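Local structure of tetraacyldisaccharide 4'-kinase (Aquifex aeolicus, 4EHW) at residues R68-S73 and E135-D140; A99-Y104 and T280-I285; L152-L157 and A184-Y189. The protein probably transfers the gamma-phosphate of ATP to the 4'-position of a tetraacyldisaccharide 1-phosphate, making lipid IVA, the last step of lipid IVA synthesis. All blocks are in the same frame, centred on the assembly; numbering follows the deposited sequence.

Contact 1 of 3, residues R68-S73 and E135-D140; sequences RVCILS and EVFILD
R68 O is gripped by two successive backbone amides, E135 N at 2.7 Å and V136 N at 3.1 Å. R68 and E135 are also tied in the other direction, for R68 N donates to the anti lone pair of E135 OE1 (2.8 Å) in an almost straight bond, 170° at the hydrogen. Bending of the arginine at chi3 (-54°) brings its guanidinium over the glutamate end, where the guanidinium and carboxylate planes stack only 9° apart. E135 CG sits over one guanidinium face, and the salt bridge from R68 NH1 to E135 OE1 (3.5 Å) is therefore one of charges alone; the directed bond of R68 NE goes to S133 O. Farther on, parallel pairing runs in register from V69-V136 to L72-L139. C70 SG meets the F137 ring at its edge, 5.2 Å from the centroid, while L72 CG approaches F137 CD1 obliquely at 3.7 Å. At the C-terminal end S73 OG donates to the anti lone pair of D140 OD2 (3.1 Å), and D140 lies close to K53 of the predicted ATP site, consistent with a Walker B-like position. On one face I71 and I138 pack against helix 53-63; on the other, C70 and F137 meet helix 121-132, and strand 114-117 flanks 69-73 on its far edge.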
ATOM      1  N   ARG A  68      -2.110 -19.291   4.634  1.00 45.94           N
ATOM      2  CA  ARG A  68      -1.443 -18.524   5.671  1.00 52.51           C
ATOM      3  C   ARG A  68      -0.558 -17.469   4.977  1.00 56.17           C
ATOM      4  O   ARG A  68       0.443 -17.804   4.322  1.00 49.72           O
ATOM      5  CB  ARG A  68      -0.642 -19.432   6.609  1.00 53.03           C
ATOM      6  CG  ARG A  68      -1.532 -20.355   7.489  1.00 53.46           C
ATOM      7  CD  ARG A  68      -0.747 -21.072   8.619  1.00 48.49           C
ATOM      8  NE  ARG A  68       0.413 -21.816   8.120  1.00 61.22           N
ATOM      9  CZ  ARG A  68       0.338 -22.937   7.404  1.00 68.37           C
ATOM     10  NH1 ARG A  68      -0.845 -23.452   7.087  1.00 66.56           N
ATOM     11  NH2 ARG A  68       1.449 -23.541   6.997  1.00 70.13           N
ATOM     12  N   VAL A  69      -0.971 -16.205   5.102  1.00 40.75           N
ATOM     13  CA  VAL A  69      -0.387 -15.091   4.369  1.00 42.45           C
ATOM     14  C   VAL A  69       0.476 -14.246   5.291  1.00 48.33           C
ATOM     15  O   VAL A  69       0.047 -13.890   6.405  1.00 44.01           O
ATOM     16  CB  VAL A  69      -1.497 -14.143   3.825  1.00 51.08           C
ATOM     17  CG1 VAL A  69      -0.878 -12.954   3.087  1.00 38.88           C
ATOM     18  CG2 VAL A  69      -2.486 -14.902   2.918  1.00 45.73           C
ATOM     19  N   CYS A  70       1.688 -13.907   4.851  1.00 39.27           N
ATOM     20  CA  CYS A  70       2.469 -12.891   5.582  1.00 40.79           C
ATOM     21  C   CYS A  70       2.929 -11.768   4.658  1.00 47.63           C
ATOM     22  O   CYS A  70       3.506 -12.025   3.596  1.00 42.35           O
ATOM     23  CB  CYS A  70       3.667 -13.511   6.303  1.00 39.07           C
ATOM     24  SG  CYS A  70       4.609 -12.328   7.316  1.00 45.39           S
ATOM     25  N   ILE A  71       2.672 -10.526   5.067  1.00 44.06           N
ATOM     26  CA  ILE A  71       3.121  -9.371   4.295  1.00 37.03           C
ATOM     27  C   ILE A  71       4.498  -8.903   4.772  1.00 43.79           C
ATOM     28  O   ILE A  71       4.701  -8.656   5.968  1.00 46.07           O
ATOM     29  CB  ILE A  71       2.130  -8.191   4.432  1.00 41.04           C
ATOM     30  CG1 ILE A  71       0.774  -8.546   3.818  1.00 35.93           C
ATOM     31  CG2 ILE A  71       2.681  -6.946   3.750  1.00 33.90           C
ATOM     32  CD1 ILE A  71      -0.285  -7.518   4.150  1.00 44.94           C
ATOM     33  N   LEU A  72       5.443  -8.781   3.840  1.00 44.09           N
ATOM     34  CA  LEU A  72       6.755  -8.213   4.152  1.00 34.13           C
ATOM     35  C   LEU A  72       6.836  -6.736   3.746  1.00 39.74           C
ATOM     36  O   LEU A  72       6.932  -6.395   2.560  1.00 53.67           O
ATOM     37  CB  LEU A  72       7.869  -9.013   3.477  1.00 34.84           C
ATOM     38  CG  LEU A  72       7.982 -10.488   3.853  1.00 43.79           C
ATOM     39  CD1 LEU A  72       9.141 -11.161   3.074  1.00 37.16           C
ATOM     40  CD2 LEU A  72       8.214 -10.579   5.355  1.00 47.61           C
ATOM     41  N   SER A  73       6.802  -5.871   4.752  1.00 40.44           N
ATOM     42  CA  SER A  73       6.794  -4.423   4.565  1.00 38.76           C
ATOM     43  C   SER A  73       8.080  -3.840   5.141  1.00 55.07           C
ATOM     44  O   SER A  73       8.684  -4.440   6.023  1.00 76.15           O
ATOM     45  CB  SER A  73       5.564  -3.826   5.247  1.00 50.22           C
ATOM     46  OG  SER A  73       5.461  -2.433   5.000  1.00 76.11           O
ATOM     47  N   GLU A 135       2.385 -19.691   4.348  1.00 45.94           N
ATOM     48  CA  GLU A 135       2.482 -20.444   3.103  1.00 51.55           C
ATOM     49  C   GLU A 135       2.849 -19.534   1.940  1.00 49.57           C
ATOM     50  O   GLU A 135       3.345 -20.005   0.917  1.00 52.45           O
ATOM     51  CB  GLU A 135       1.158 -21.150   2.818  1.00 49.22           C
ATOM     52  CG  GLU A 135       0.775 -22.160   3.873  1.00 51.80           C
ATOM     53  CD  GLU A 135      -0.606 -22.714   3.648  1.00 51.85           C
ATOM     54  OE1 GLU A 135      -1.573 -21.999   3.965  1.00 49.58           O
ATOM     55  OE2 GLU A 135      -0.728 -23.845   3.129  1.00 68.24           O
ATOM     56  N   VAL A 136       2.602 -18.232   2.093  1.00 47.87           N
ATOM     57  CA  VAL A 136       2.948 -17.277   1.038  1.00 46.63           C
ATOM     58  C   VAL A 136       3.307 -15.908   1.594  1.00 46.04           C
ATOM     59  O   VAL A 136       2.664 -15.431   2.527  1.00 49.90           O
ATOM     60  CB  VAL A 136       1.808 -17.118  -0.009  1.00 42.20           C
ATOM     61  CG1 VAL A 136       0.516 -16.673   0.651  1.00 38.29           C
ATOM     62  CG2 VAL A 136       2.205 -16.110  -1.110  1.00 39.50           C
ATOM     63  N   PHE A 137       4.337 -15.285   1.014  1.00 48.23           N
ATOM     64  CA  PHE A 137       4.694 -13.904   1.350  1.00 45.69           C
ATOM     65  C   PHE A 137       4.208 -12.934   0.287  1.00 47.67           C
ATOM     66  O   PHE A 137       4.272 -13.223  -0.919  1.00 44.66           O
ATOM     67  CB  PHE A 137       6.217 -13.749   1.467  1.00 37.43           C
ATOM     68  CG  PHE A 137       6.799 -14.407   2.674  1.00 44.35           C
ATOM     69  CD1 PHE A 137       6.566 -13.883   3.935  1.00 47.74           C
ATOM     70  CD2 PHE A 137       7.581 -15.551   2.556  1.00 41.88           C
ATOM     71  CE1 PHE A 137       7.092 -14.490   5.072  1.00 47.03           C
ATOM     72  CE2 PHE A 137       8.119 -16.163   3.693  1.00 46.20           C
ATOM     73  CZ  PHE A 137       7.868 -15.631   4.955  1.00 41.62           C
ATOM     74  N   ILE A 138       3.737 -11.775   0.733  1.00 42.65           N
ATOM     75  CA  ILE A 138       3.463 -10.671  -0.180  1.00 39.73           C
ATOM     76  C   ILE A 138       4.498  -9.588   0.083  1.00 45.32           C
ATOM     77  O   ILE A 138       4.520  -8.998   1.158  1.00 46.90           O
ATOM     78  CB  ILE A 138       2.081 -10.075   0.034  1.00 38.15           C
ATOM     79  CG1 ILE A 138       1.011 -11.103  -0.322  1.00 40.31           C
ATOM     80  CG2 ILE A 138       1.906  -8.825  -0.816  1.00 37.35           C
ATOM     81  CD1 ILE A 138      -0.355 -10.683   0.075  1.00 36.17           C
ATOM     82  N   LEU A 139       5.363  -9.344  -0.899  1.00 41.82           N
ATOM     83  CA  LEU A 139       6.413  -8.347  -0.773  1.00 37.24           C
ATOM     84  C   LEU A 139       5.883  -6.950  -1.113  1.00 45.31           C
ATOM     85  O   LEU A 139       5.731  -6.599  -2.283  1.00 47.16           O
ATOM     86  CB  LEU A 139       7.585  -8.719  -1.666  1.00 36.09           C
ATOM     87  CG  LEU A 139       8.845  -7.861  -1.584  1.00 49.41           C
ATOM     88  CD1 LEU A 139       9.425  -7.915  -0.178  1.00 52.47           C
ATOM     89  CD2 LEU A 139       9.859  -8.356  -2.638  1.00 38.10           C
ATOM     90  N   ASP A 140       5.578  -6.174  -0.072  1.00 43.94           N
ATOM     91  CA  ASP A 140       5.045  -4.819  -0.198  1.00 41.33           C
ATOM     92  C   ASP A 140       6.087  -3.894  -0.841  1.00 44.08           C
ATOM     93  O   ASP A 140       7.252  -3.883  -0.434  1.00 46.30           O
ATOM     94  CB  ASP A 140       4.665  -4.302   1.195  1.00 44.24           C
ATOM     95  CG  ASP A 140       4.114  -2.883   1.176  1.00 52.18           C
ATOM     96  OD1 ASP A 140       3.462  -2.509   0.186  1.00 55.50           O
ATOM     97  OD2 ASP A 140       4.312  -2.152   2.170  1.00 73.39           O
TER

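Contact 2 of 3, residues A99-Y104 and T280-I285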
ATOM      1  N   ALA A  99       5.659   0.192  14.614  1.00 60.56           N
ATOM      2  CA  ALA A  99       5.433  -0.539  13.377  1.00 57.68           C
ATOM      3  C   ALA A  99       5.665   0.288  12.105  1.00 56.37           C
ATOM      4  O   ALA A  99       6.059  -0.254  11.059  1.00 54.38           O
ATOM      5  CB  ALA A  99       4.017  -1.130  13.373  1.00 53.52           C
ATOM      6  N   GLY A 100       5.413   1.592  12.184  1.00 55.36           N
ATOM      7  CA  GLY A 100       5.350   2.408  10.981  1.00 57.87           C
ATOM      8  C   GLY A 100       3.904   2.493  10.529  1.00 49.13           C
ATOM      9  O   GLY A 100       3.123   1.567  10.746  1.00 47.66           O
ATOM     10  N   ASP A 101       3.532   3.604   9.911  1.00 60.64           N
ATOM     11  CA  ASP A 101       2.134   3.828   9.570  1.00 58.09           C
ATOM     12  C   ASP A 101       1.537   2.725   8.686  1.00 48.31           C
ATOM     13  O   ASP A 101       0.492   2.152   9.017  1.00 50.54           O
ATOM     14  CB  ASP A 101       1.934   5.218   8.947  1.00 57.49           C
ATOM     15  CG  ASP A 101       1.968   6.330   9.987  1.00 60.01           C
ATOM     16  OD1 ASP A 101       2.401   6.054  11.127  1.00 62.33           O
ATOM     17  OD2 ASP A 101       1.566   7.477   9.681  1.00 65.39           O
ATOM     18  N   GLU A 102       2.183   2.452   7.561  1.00 44.20           N
ATOM     19  CA  GLU A 102       1.660   1.514   6.575  1.00 46.41           C
ATOM     20  C   GLU A 102       1.448   0.088   7.069  1.00 48.25           C
ATOM     21  O   GLU A 102       0.349  -0.440   6.972  1.00 54.69           O
ATOM     22  CB  GLU A 102       2.534   1.518   5.324  1.00 59.36           C
ATOM     23  CG  GLU A 102       2.388   2.769   4.482  1.00 86.84           C
ATOM     24  CD  GLU A 102       3.280   3.900   4.955  1.00103.67           C
ATOM     25  OE1 GLU A 102       4.234   3.630   5.711  1.00103.96           O
ATOM     26  OE2 GLU A 102       3.032   5.061   4.573  1.00106.25           O
ATOM     27  N   PRO A 103       2.495  -0.539   7.583  1.00 44.61           N
ATOM     28  CA  PRO A 103       2.386  -1.918   8.074  1.00 49.62           C
ATOM     29  C   PRO A 103       1.341  -2.007   9.186  1.00 43.10           C
ATOM     30  O   PRO A 103       0.589  -2.991   9.277  1.00 43.16           O
ATOM     31  CB  PRO A 103       3.772  -2.199   8.661  1.00 46.32           C
ATOM     32  CG  PRO A 103       4.683  -1.183   8.011  1.00 43.05           C
ATOM     33  CD  PRO A 103       3.818   0.041   7.874  1.00 46.87           C
ATOM     34  N   TYR A 104       1.270  -0.983  10.031  1.00 41.39           N
ATOM     35  CA  TYR A 104       0.250  -1.016  11.081  1.00 43.43           C
ATOM     36  C   TYR A 104      -1.147  -0.955  10.452  1.00 48.31           C
ATOM     37  O   TYR A 104      -2.017  -1.768  10.768  1.00 46.68           O
ATOM     38  CB  TYR A 104       0.448   0.091  12.112  1.00 47.63           C
ATOM     39  CG  TYR A 104      -0.410  -0.114  13.336  1.00 53.33           C
ATOM     40  CD1 TYR A 104       0.036  -0.888  14.410  1.00 56.02           C
ATOM     41  CD2 TYR A 104      -1.675   0.453  13.418  1.00 48.59           C
ATOM     42  CE1 TYR A 104      -0.765  -1.089  15.529  1.00 56.59           C
ATOM     43  CE2 TYR A 104      -2.475   0.266  14.527  1.00 59.29           C
ATOM     44  CZ  TYR A 104      -2.022  -0.505  15.580  1.00 61.10           C
ATOM     45  OH  TYR A 104      -2.836  -0.680  16.674  1.00 68.72           O
ATOM     46  N   THR A 280      -7.594  10.811   7.478  1.00 44.45           N
ATOM     47  CA  THR A 280      -7.138   9.700   6.623  1.00 53.68           C
ATOM     48  C   THR A 280      -6.864   8.437   7.434  1.00 55.52           C
ATOM     49  O   THR A 280      -6.500   8.518   8.608  1.00 58.94           O
ATOM     50  CB  THR A 280      -5.841  10.020   5.833  1.00 52.07           C
ATOM     51  OG1 THR A 280      -4.718   9.986   6.725  1.00 58.28           O
ATOM     52  CG2 THR A 280      -5.929  11.387   5.142  1.00 53.19           C
ATOM     53  N   PRO A 281      -6.995   7.271   6.787  1.00 54.79           N
ATOM     54  CA  PRO A 281      -6.703   5.984   7.421  1.00 51.29           C
ATOM     55  C   PRO A 281      -5.387   6.011   8.203  1.00 59.57           C
ATOM     56  O   PRO A 281      -5.342   5.458   9.309  1.00 61.75           O
ATOM     57  CB  PRO A 281      -6.608   5.026   6.231  1.00 43.59           C
ATOM     58  CG  PRO A 281      -7.557   5.624   5.207  1.00 46.63           C
ATOM     59  CD  PRO A 281      -7.425   7.119   5.378  1.00 44.47           C
ATOM     60  N   LYS A 282      -4.349   6.653   7.664  1.00 56.84           N
ATOM     61  CA  LYS A 282      -3.050   6.716   8.355  1.00 56.82           C
ATOM     62  C   LYS A 282      -3.013   7.651   9.562  1.00 50.64           C
ATOM     63  O   LYS A 282      -2.174   7.482  10.449  1.00 53.38           O
ATOM     64  CB  LYS A 282      -1.923   7.079   7.387  1.00 72.84           C
ATOM     65  CG  LYS A 282      -1.345   5.896   6.634  1.00 89.29           C
ATOM     66  CD  LYS A 282      -0.228   6.352   5.713  1.00101.77           C
ATOM     67  CE  LYS A 282      -0.382   5.768   4.320  1.00107.80           C
ATOM     68  NZ  LYS A 282       0.477   6.452   3.318  1.00111.20           N
ATOM     69  N   ASP A 283      -3.886   8.656   9.579  1.00 45.25           N
ATOM     70  CA  ASP A 283      -4.029   9.452  10.781  1.00 53.54           C
ATOM     71  C   ASP A 283      -4.861   8.670  11.790  1.00 55.37           C
ATOM     72  O   ASP A 283      -4.590   8.704  12.983  1.00 60.18           O
ATOM     73  CB  ASP A 283      -4.695  10.791  10.483  1.00 54.97           C
ATOM     74  CG  ASP A 283      -3.885  11.645   9.536  1.00 59.96           C
ATOM     75  OD1 ASP A 283      -2.921  12.290  10.004  1.00 61.44           O
ATOM     76  OD2 ASP A 283      -4.218  11.671   8.329  1.00 67.69           O
ATOM     77  N   LEU A 284      -5.860   7.940  11.297  1.00 47.61           N
ATOM     78  CA  LEU A 284      -6.853   7.298  12.159  1.00 48.31           C
ATOM     79  C   LEU A 284      -6.213   6.273  13.103  1.00 41.55           C
ATOM     80  O   LEU A 284      -6.588   6.176  14.274  1.00 51.41           O
ATOM     81  CB  LEU A 284      -7.954   6.654  11.308  1.00 46.29           C
ATOM     82  CG  LEU A 284      -9.233   6.108  11.959  1.00 46.40           C
ATOM     83  CD1 LEU A 284      -9.949   7.185  12.764  1.00 38.40           C
ATOM     84  CD2 LEU A 284     -10.161   5.568  10.854  1.00 39.47           C
ATOM     85  N   ILE A 285      -5.217   5.540  12.609  1.00 43.52           N
ATOM     86  CA  ILE A 285      -4.540   4.541  13.437  1.00 42.16           C
ATOM     87  C   ILE A 285      -3.976   5.175  14.701  1.00 49.00           C
ATOM     88  O   ILE A 285      -3.684   4.477  15.672  1.00 55.16           O
ATOM     89  CB  ILE A 285      -3.382   3.834  12.697  1.00 52.71           C
ATOM     90  CG1 ILE A 285      -2.306   4.841  12.277  1.00 59.73           C
ATOM     91  CG2 ILE A 285      -3.905   3.035  11.477  1.00 45.57           C
ATOM     92  CD1 ILE A 285      -1.074   4.181  11.642  1.00 65.02           C
TER
HETATM   93  O   HOH W   1      -5.307   1.467  16.259  1.00 52.24           O
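The Y104 ring presents an edge to I285: CG2 of the isoleucine lies in the ring plane, 3.9 Å from Y104 CD2. I285 CB comes to that same Y104 CD2 at 3.9 Å, obliquely to the ring. A water also lies in the ring plane, 3.3 Å from Y104 OH, and it donates a weak bond to I285 O, so the tyrosine end and the isoleucine backbone are joined indirectly as well. The two side chains run in opposite directions past one another. I285 CG1 stands between its backbone N and carbonyl carbon (chi1 61°), a placement that sends CD1 to the helix backbone, 3.7 Å from D101 O. D101 CB rests against the aliphatic part of K282, at 4.1 Å from its CD, whereas the acid end of D101 is engaged by K286 through OD2. The lysine then reaches on to E102, whose chain bends back at chi2 (85°), so that OE2 comes within bonding distance of the lysine. K282 NZ donates to the anti lone pair of E102 OE2 at 3.2 Å, a salt bridge and the one direct hydrogen bond between the segments. Both segments are helix starts, with G100 and T280 in the N-cap positions, and they meet through an apolar patch at I285 and a charged one at K282. E102 lies about 5 Å, side chain to side chain, from T54 of the predicted ATP site. The contact sets the start of helix 101-109 against the short helix 281-284, with its E102 side close to what is probably the ATP-binding P-loop of this kinase.

Contact 3 of 3, residues L152-L157 and A184-Y189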
ATOM      1  N   LEU A 152       6.134 -14.302  -8.428  1.00 42.53           N
ATOM      2  CA  LEU A 152       5.137 -13.546  -9.186  1.00 43.23           C
ATOM      3  C   LEU A 152       5.407 -12.071  -8.966  1.00 48.54           C
ATOM      4  O   LEU A 152       5.219 -11.554  -7.861  1.00 48.69           O
ATOM      5  CB  LEU A 152       3.711 -13.891  -8.732  1.00 34.59           C
ATOM      6  CG  LEU A 152       2.577 -13.205  -9.491  1.00 39.99           C
ATOM      7  CD1 LEU A 152       2.559 -13.664 -10.956  1.00 47.30           C
ATOM      8  CD2 LEU A 152       1.254 -13.541  -8.831  1.00 47.32           C
ATOM      9  N   ASN A 153       5.880 -11.409 -10.014  1.00 46.92           N
ATOM     10  CA  ASN A 153       6.249  -9.999  -9.960  1.00 39.45           C
ATOM     11  C   ASN A 153       5.097  -9.153 -10.507  1.00 51.96           C
ATOM     12  O   ASN A 153       4.922  -9.019 -11.727  1.00 48.19           O
ATOM     13  CB  ASN A 153       7.503  -9.771 -10.805  1.00 35.82           C
ATOM     14  CG  ASN A 153       8.327  -8.587 -10.330  1.00 45.61           C
ATOM     15  OD1 ASN A 153       8.126  -8.058  -9.222  1.00 45.56           O
ATOM     16  ND2 ASN A 153       9.286  -8.179 -11.154  1.00 43.27           N
ATOM     17  N   ILE A 154       4.289  -8.599  -9.613  1.00 49.23           N
ATOM     18  CA  ILE A 154       3.151  -7.795 -10.042  1.00 40.63           C
ATOM     19  C   ILE A 154       3.501  -6.307 -10.034  1.00 46.00           C
ATOM     20  O   ILE A 154       3.971  -5.770  -9.019  1.00 39.11           O
ATOM     21  CB  ILE A 154       1.936  -8.027  -9.131  1.00 41.19           C
ATOM     22  CG1 ILE A 154       1.524  -9.503  -9.165  1.00 40.29           C
ATOM     23  CG2 ILE A 154       0.773  -7.131  -9.556  1.00 34.08           C
ATOM     24  CD1 ILE A 154       0.350  -9.821  -8.260  1.00 37.65           C
ATOM     25  N   LEU A 155       3.265  -5.639 -11.160  1.00 44.09           N
ATOM     26  CA  LEU A 155       3.592  -4.217 -11.305  1.00 41.49           C
ATOM     27  C   LEU A 155       2.349  -3.347 -11.516  1.00 43.69           C
ATOM     28  O   LEU A 155       1.560  -3.585 -12.432  1.00 52.51           O
ATOM     29  CB  LEU A 155       4.546  -4.010 -12.479  1.00 39.73           C
ATOM     30  CG  LEU A 155       4.960  -2.553 -12.705  1.00 47.73           C
ATOM     31  CD1 LEU A 155       5.884  -2.107 -11.558  1.00 41.66           C
ATOM     32  CD2 LEU A 155       5.652  -2.379 -14.072  1.00 44.64           C
ATOM     33  N   LEU A 156       2.193  -2.334 -10.672  1.00 43.71           N
ATOM     34  CA  LEU A 156       1.075  -1.413 -10.776  1.00 42.59           C
ATOM     35  C   LEU A 156       1.426  -0.232 -11.669  1.00 43.16           C
ATOM     36  O   LEU A 156       2.515   0.344 -11.564  1.00 55.38           O
ATOM     37  CB  LEU A 156       0.684  -0.872  -9.388  1.00 39.65           C
ATOM     38  CG  LEU A 156      -0.390  -1.635  -8.612  1.00 49.08           C
ATOM     39  CD1 LEU A 156       0.066  -3.075  -8.411  1.00 40.57           C
ATOM     40  CD2 LEU A 156      -0.673  -0.963  -7.261  1.00 46.52           C
ATOM     41  N   LEU A 157       0.485   0.155 -12.520  1.00 47.29           N
ATOM     42  CA  LEU A 157       0.678   1.283 -13.423  1.00 49.12           C
ATOM     43  C   LEU A 157      -0.582   2.117 -13.520  1.00 51.93           C
ATOM     44  O   LEU A 157      -1.666   1.590 -13.800  1.00 60.86           O
ATOM     45  CB  LEU A 157       1.011   0.773 -14.814  1.00 59.38           C
ATOM     46  CG  LEU A 157       2.470   0.453 -15.097  1.00 69.38           C
ATOM     47  CD1 LEU A 157       2.876  -0.719 -14.238  1.00 78.46           C
ATOM     48  CD2 LEU A 157       2.638   0.132 -16.566  1.00 77.22           C
ATOM     49  N   ALA A 184       2.966  -9.581 -14.475  1.00 47.37           N
ATOM     50  CA  ALA A 184       1.590  -9.148 -14.659  1.00 45.73           C
ATOM     51  C   ALA A 184       1.431  -7.670 -14.319  1.00 52.78           C
ATOM     52  O   ALA A 184       2.164  -7.129 -13.485  1.00 46.43           O
ATOM     53  CB  ALA A 184       0.651  -9.997 -13.817  1.00 46.23           C
ATOM     54  N   LEU A 185       0.476  -7.019 -14.977  1.00 53.27           N
ATOM     55  CA  LEU A 185       0.245  -5.596 -14.768  1.00 51.43           C
ATOM     56  C   LEU A 185      -1.140  -5.323 -14.199  1.00 56.17           C
ATOM     57  O   LEU A 185      -2.130  -5.949 -14.599  1.00 52.42           O
ATOM     58  CB  LEU A 185       0.404  -4.829 -16.080  1.00 52.71           C
ATOM     59  CG  LEU A 185       1.826  -4.852 -16.639  1.00 59.59           C
ATOM     60  CD1 LEU A 185       1.897  -4.079 -17.949  1.00 67.77           C
ATOM     61  CD2 LEU A 185       2.771  -4.265 -15.622  1.00 56.49           C
ATOM     62  N   VAL A 186      -1.198  -4.381 -13.262  1.00 54.44           N
ATOM     63  CA  VAL A 186      -2.454  -3.880 -12.734  1.00 46.87           C
ATOM     64  C   VAL A 186      -2.545  -2.387 -13.051  1.00 51.53           C
ATOM     65  O   VAL A 186      -1.673  -1.609 -12.650  1.00 53.30           O
ATOM     66  CB  VAL A 186      -2.524  -4.117 -11.226  1.00 46.29           C
ATOM     67  CG1 VAL A 186      -3.871  -3.673 -10.684  1.00 46.29           C
ATOM     68  CG2 VAL A 186      -2.292  -5.590 -10.939  1.00 44.73           C
ATOM     69  N   LEU A 187      -3.583  -1.999 -13.789  1.00 52.81           N
ATOM     70  CA  LEU A 187      -3.752  -0.618 -14.242  1.00 54.79           C
ATOM     71  C   LEU A 187      -4.680   0.129 -13.273  1.00 59.71           C
ATOM     72  O   LEU A 187      -5.893  -0.121 -13.211  1.00 59.64           O
ATOM     73  CB  LEU A 187      -4.308  -0.592 -15.671  1.00 55.03           C
ATOM     74  CG  LEU A 187      -3.623  -1.565 -16.638  1.00 54.25           C
ATOM     75  CD1 LEU A 187      -4.292  -1.527 -18.025  1.00 50.33           C
ATOM     76  CD2 LEU A 187      -2.139  -1.272 -16.741  1.00 53.39           C
ATOM     77  N   THR A 188      -4.096   1.055 -12.523  1.00 62.73           N
ATOM     78  CA  THR A 188      -4.766   1.648 -11.380  1.00 59.00           C
ATOM     79  C   THR A 188      -5.493   2.942 -11.720  1.00 58.65           C
ATOM     80  O   THR A 188      -5.419   3.435 -12.843  1.00 75.44           O
ATOM     81  CB  THR A 188      -3.746   1.929 -10.267  1.00 53.82           C
ATOM     82  OG1 THR A 188      -2.739   2.816 -10.764  1.00 59.01           O
ATOM     83  CG2 THR A 188      -3.078   0.625  -9.815  1.00 56.12           C
ATOM     84  N   TYR A 189      -6.198   3.479 -10.731  1.00 68.60           N
ATOM     85  CA  TYR A 189      -6.908   4.745 -10.866  1.00 64.03           C
ATOM     86  C   TYR A 189      -7.828   4.760 -12.071  1.00 75.80           C
ATOM     87  O   TYR A 189      -8.011   5.794 -12.719  1.00 88.52           O
ATOM     88  CB  TYR A 189      -5.916   5.908 -10.912  1.00 63.75           C
ATOM     89  CG  TYR A 189      -5.185   6.082  -9.604  1.00 64.11           C
ATOM     90  CD1 TYR A 189      -5.546   7.078  -8.705  1.00 73.95           C
ATOM     91  CD2 TYR A 189      -4.161   5.224  -9.246  1.00 65.86           C
ATOM     92  CE1 TYR A 189      -4.880   7.227  -7.495  1.00 72.82           C
ATOM     93  CE2 TYR A 189      -3.494   5.358  -8.033  1.00 57.85           C
ATOM     94  CZ  TYR A 189      -3.853   6.362  -7.166  1.00 67.43           C
ATOM     95  OH  TYR A 189      -3.186   6.493  -5.964  1.00 72.61           O
TER
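L157 and T188 mark the tight end of this parallel pair, and N153 and A184 the looser one. L157 N donates to V186 O at 2.8 Å, and L157 O in turn receives T188 N at 2.8 Å, the latter donor lying above the carbonyl plane, 39° out of it. T188 OG1 adds a weak bond to the same L157 O. At the opposite end A184 N reaches N153 O only weakly, at 3.4 Å, and A184, with a methyl alone to offer, makes no close side-chain contact with 152-157. Even so, all ten touching residues are buried, so the looser end is not a solvent side; N153 is instead tied to R150 and D183.

Side chains divide between two faces. On one, L185 CD2 lies against L155 CB at 3.6 Å and also meets L157 CD1 obliquely, one methyl thus bridging two leucines. On the other, I154 CG2 touches V186 CG2 at 3.7 Å. L156 lies alongside V186, pointing the same way, and crosses T188 at about a right angle, its CG 3.7 Å from T188 CG2. The leucine holds this place with chi1 at -92°, off a staggered angle. With an alanine at L156, the contacts of its CG and methyls would be lost, and a gap would probably open beside V186 and T188, near K53 of the predicted ATP site. Strands 40-45 and 203-214 flank the pair. Branched aliphatic groups supply nearly all the side-chain contact, and the hydrogen bonds are backbone to backbone except for the weak one from T188 OG1, which suggests that apolar burial supplies much of the cohesion while the amide bonds fix the parallel register.

In the fold
From the N terminus, 68-73 comes first, then 99-104; contact 1 closes its loop at 135-140 while that of contact 2 is still open, so the two cross. Contact 3 opens at 152-157 and closes at 184-189, in series after contact 1 and nested inside the long loop that contact 2 completes at 280-285. Strand 40-45, which precedes the P-loop, pairs with both 136-139 and 152-158 and so links contacts 1 and 3, whose centres are about 17 Å apart. Contact 2 ties this core to helix 281-284, which follows strand 276-279. It touches contact 1, S73 OG packing 3.4 Å from P103 CG.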